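3-chlorocatechol 1,2-dioxygenase (Rhodococcus opacus, PDB 2BOY) catalyses the iron(III)-dependent intradiol ring opening of 3-chlorocatechol by molecular oxygen, a step in the breakdown of chlorinated aromatic compounds. Local coordinates at the interface of chains A and B. Residues are numbered along the deposited sequence; one frame, centred on the assembly and turned at random. Chains: chain A/B, 3-chlorocatechol 1,2-dioxygenase.

Contacts 1 and 2 lie about 11 Å apart, measured between the centres of their C-alpha atoms, and use neighbouring, interleaved positions on helix 3-24 of chain B, facing two different parts of chain A. B:Val20, B:Asp23 and B:Glu24 serve contact 1, against the same helix of chain A, whereas B:Ile17, B:Asn18 and B:Ile21 of contact 2 pack on A:Phe54, A:Phe55 and A:His57 to A:Ile59, at the junction of helices 47-54 and 56-64. Contact 1 joins a charged cluster to aliphatic packing, and contact 2 is mainly apolar around an asparagine amide. The two-fold repeats each, consistent with a dimer held through N-terminal helices, as in related catechol dioxygenases.

Contact 1: the interface of chains A and B. Residues chain A 8-9, 12; chain B 20, 23-24.
Helix 3-24 of chain A, carrying A:Ile9 and A:Lys12, runs roughly antiparallel to the end of the same helix in chain B, which presents B:Val20, B:Asp23 and B:Glu24. This helix pair belongs to the N-terminal helical region typical of catechol-type intradiol dioxygenases. A:Lys12 extends beyond CG and brings its terminal amino group, NZ, to two carboxylates that meet it from neighbouring directions. NZ of A:Lys12 lies 3.2 Å from OE1 of B:Glu24, in a hydrogen-bonded salt bridge that uses the syn lone pair, on the side of the other carboxylate oxygen. The second salt bridge runs from A:Lys12 NZ to OD1 of B:Asp23 at 3.1 Å, the lysine and aspartate chains meeting nearly perpendicular. Its hydrogen bond is weak, in keeping with an oxygen that lies nearly in line with the CE-NZ bond (about 148°). Both acids sit at the C-terminal end of their helix, where the lysine charge would probably also be favoured by the helix dipole. B:Glu24 is bent at chi2 (73°), and its aliphatic part runs alongside A:Ile9, the two pointing opposite ways. The contact is close, CG1 of A:Ile9 lying 3.3 Å from CG of B:Glu24, and chi1 of the glutamate, -117°, departs from a staggered position, which suggests some strain. B:Val20 spreads its two methyls over one helix turn of chain A: CG2 meets CB of A:Lys12 at 3.7 Å, while CG1 touches CG2 of A:Ile9 at 4.0 Å and comes within 3.7 Å of the carbonyl O of A:Ile9.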
# COMPACT_ATOMS: atom_id res chain seq x y z
N ASN A 8 -6.56 3.90 -15.81
CA ASN A 8 -5.89 5.19 -15.95
C ASN A 8 -5.29 5.59 -14.59
O ASN A 8 -4.13 5.94 -14.51
CB ASN A 8 -6.88 6.28 -16.41
CG ASN A 8 -7.08 6.29 -17.92
OD1 ASN A 8 -6.38 5.58 -18.65
ND2 ASN A 8 -8.05 7.11 -18.40
N ILE A 9 -6.08 5.46 -13.55
CA ILE A 9 -5.70 5.98 -12.22
C ILE A 9 -4.58 5.15 -11.62
O ILE A 9 -3.52 5.69 -11.23
CB ILE A 9 -6.89 5.97 -11.28
CG1 ILE A 9 -7.97 6.99 -11.70
CG2 ILE A 9 -6.41 6.26 -9.83
CD1 ILE A 9 -9.36 6.62 -11.17
N LYS A 12 -1.27 5.35 -13.60
CA LYS A 12 -0.54 6.58 -13.31
C LYS A 12 0.20 6.49 -11.97
O LYS A 12 1.34 6.91 -11.88
CB LYS A 12 -1.48 7.79 -13.30
CG LYS A 12 -1.99 8.19 -14.72
CD LYS A 12 -3.07 9.29 -14.62
CE LYS A 12 -3.61 9.69 -15.99
NZ LYS A 12 -4.08 11.12 -15.95
N VAL B 20 -2.39 12.37 -8.58
CA VAL B 20 -3.34 11.62 -9.41
C VAL B 20 -4.79 11.66 -8.86
O VAL B 20 -5.77 11.74 -9.62
CB VAL B 20 -2.88 10.10 -9.59
CG1 VAL B 20 -3.92 9.28 -10.34
CG2 VAL B 20 -1.53 10.01 -10.32
N ASP B 23 -6.00 15.06 -9.94
CA ASP B 23 -6.17 15.06 -11.39
C ASP B 23 -7.37 14.24 -11.86
O ASP B 23 -8.20 14.77 -12.62
CB ASP B 23 -4.90 14.59 -12.09
CG ASP B 23 -5.03 14.65 -13.62
OD1 ASP B 23 -5.06 13.57 -14.27
OD2 ASP B 23 -5.15 15.73 -14.23
N GLU B 24 -7.49 12.99 -11.40
CA GLU B 24 -8.60 12.13 -11.82
C GLU B 24 -9.84 12.29 -11.00
O GLU B 24 -10.82 11.57 -11.26
CB GLU B 24 -8.27 10.64 -11.71
CG GLU B 24 -8.30 9.95 -13.07
CD GLU B 24 -7.09 10.40 -13.79
OE1 GLU B 24 -6.97 10.22 -15.02
OE2 GLU B 24 -6.27 10.97 -13.04

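Contact 2: the interface of chains A and B. Residues chain A 54-55, 57-59; chain B 17-18, 21.
B:Asn18 points its amide into the bend between helices 47-54 and 56-64 of chain A, lying nearly perpendicular to the side chains of A:Phe55 and A:His57. The amide plane is turned 60° from the phenyl ring and 65° from the imidazole, so neither ring stacks on it. As modelled, ND2 of B:Asn18 approaches the edge of the A:Phe55 ring in its plane, 3.2 Å from CD2, and is equally near the methyl of A:Ala58. OD1 of B:Asn18 then faces the carbonyl O of A:Phe54 at 3.0 Å, a pairing of two acceptors that makes this amide orientation doubtful. Turned over, the amide would probably donate to that carbonyl and offer its oxygen to the ring edge. A:His57 leans in with NE2 near the outer end of the amide, its CG lodged between backbone N and carbonyl carbon (chi1 72°).

Beside the amide the packing is aliphatic and aromatic. The rim of A:Phe55 lies obliquely against B:Ile17, with CE2 3.6 Å from the isoleucine CG2 and CZ nearer its CD1. Replacing A:Phe55 by an alanine would remove the ring, and is likely to open a gap beside B:Ile17 and leave the B:Asn18 amide less restrained on that side. One turn further along helix 3-24, B:Ile21 uses CG2 as its main wedge: it meets CB of A:Ala58 at 3.7 Å and CD1 of A:Ile59 at the same distance of 3.7 Å. The small side chain of A:Ala58 probably allows the close approach of the two helices, while A:Ile59 lies crosswise to B:Ile21. By docking the N-terminal helix of one subunit just after helix 47-54, which contributes to the benzhydroxamic acid pocket, the site would join the two subunits of the probable dimer and may also steady that wall of the active site.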
# COMPACT_ATOMS: atom_id res chain seq x y z
N PHE A 54 -2.44 10.03 5.16
CA PHE A 54 -1.69 10.51 3.99
C PHE A 54 -2.51 10.85 2.76
O PHE A 54 -2.05 11.65 1.92
CB PHE A 54 -0.61 9.48 3.63
CG PHE A 54 0.51 9.44 4.65
CD1 PHE A 54 1.37 10.51 4.77
CD2 PHE A 54 0.66 8.35 5.50
CE1 PHE A 54 2.41 10.48 5.72
CE2 PHE A 54 1.67 8.33 6.46
CZ PHE A 54 2.54 9.39 6.54
N PHE A 55 -3.67 10.24 2.63
CA PHE A 55 -4.45 10.35 1.39
C PHE A 55 -5.85 10.90 1.53
O PHE A 55 -6.35 11.48 0.56
CB PHE A 55 -4.51 9.02 0.65
CG PHE A 55 -3.17 8.45 0.38
CD1 PHE A 55 -2.74 7.34 1.08
CD2 PHE A 55 -2.31 9.07 -0.54
CE1 PHE A 55 -1.44 6.83 0.86
CE2 PHE A 55 -1.02 8.56 -0.75
CZ PHE A 55 -0.58 7.44 -0.05
N HIS A 57 -7.15 13.53 2.93
CA HIS A 57 -7.24 14.97 2.62
C HIS A 57 -7.40 15.24 1.11
O HIS A 57 -8.17 16.14 0.70
CB HIS A 57 -6.06 15.77 3.19
CG HIS A 57 -4.75 15.53 2.49
ND1 HIS A 57 -4.32 16.32 1.44
CD2 HIS A 57 -3.80 14.58 2.68
CE1 HIS A 57 -3.15 15.87 1.02
NE2 HIS A 57 -2.81 14.81 1.75
N ALA A 58 -6.66 14.49 0.29
CA ALA A 58 -6.73 14.67 -1.18
C ALA A 58 -8.10 14.24 -1.70
O ALA A 58 -8.68 14.87 -2.58
CB ALA A 58 -5.62 13.88 -1.90
N ILE A 59 -8.58 13.11 -1.20
CA ILE A 59 -9.90 12.60 -1.61
C ILE A 59 -10.98 13.62 -1.19
O ILE A 59 -11.91 13.99 -1.97
CB ILE A 59 -10.14 11.21 -0.97
CG1 ILE A 59 -9.16 10.15 -1.55
CG2 ILE A 59 -11.65 10.83 -1.07
CD1 ILE A 59 -9.53 9.63 -2.99
N ILE B 17 0.96 10.15 -5.71
CA ILE B 17 -0.35 9.55 -5.57
C ILE B 17 -1.43 10.64 -5.34
O ILE B 17 -2.48 10.64 -6.01
CB ILE B 17 -0.37 8.48 -4.47
CG1 ILE B 17 0.53 7.29 -4.88
CG2 ILE B 17 -1.79 8.00 -4.20
CD1 ILE B 17 0.91 6.44 -3.66
N ASN B 18 -1.18 11.56 -4.41
CA ASN B 18 -2.16 12.62 -4.22
C ASN B 18 -2.37 13.49 -5.48
O ASN B 18 -3.45 13.98 -5.72
CB ASN B 18 -1.82 13.51 -3.00
CG ASN B 18 -2.03 12.75 -1.68
OD1 ASN B 18 -1.25 12.88 -0.74
ND2 ASN B 18 -3.07 11.96 -1.63
N ILE B 21 -4.92 11.53 -7.54
CA ILE B 21 -6.24 11.65 -6.91
C ILE B 21 -6.89 12.98 -7.32
O ILE B 21 -8.08 13.02 -7.65
CB ILE B 21 -6.13 11.58 -5.35
CG1 ILE B 21 -5.89 10.14 -4.88
CG2 ILE B 21 -7.38 12.18 -4.66
CD1 ILE B 21 -5.50 10.01 -3.42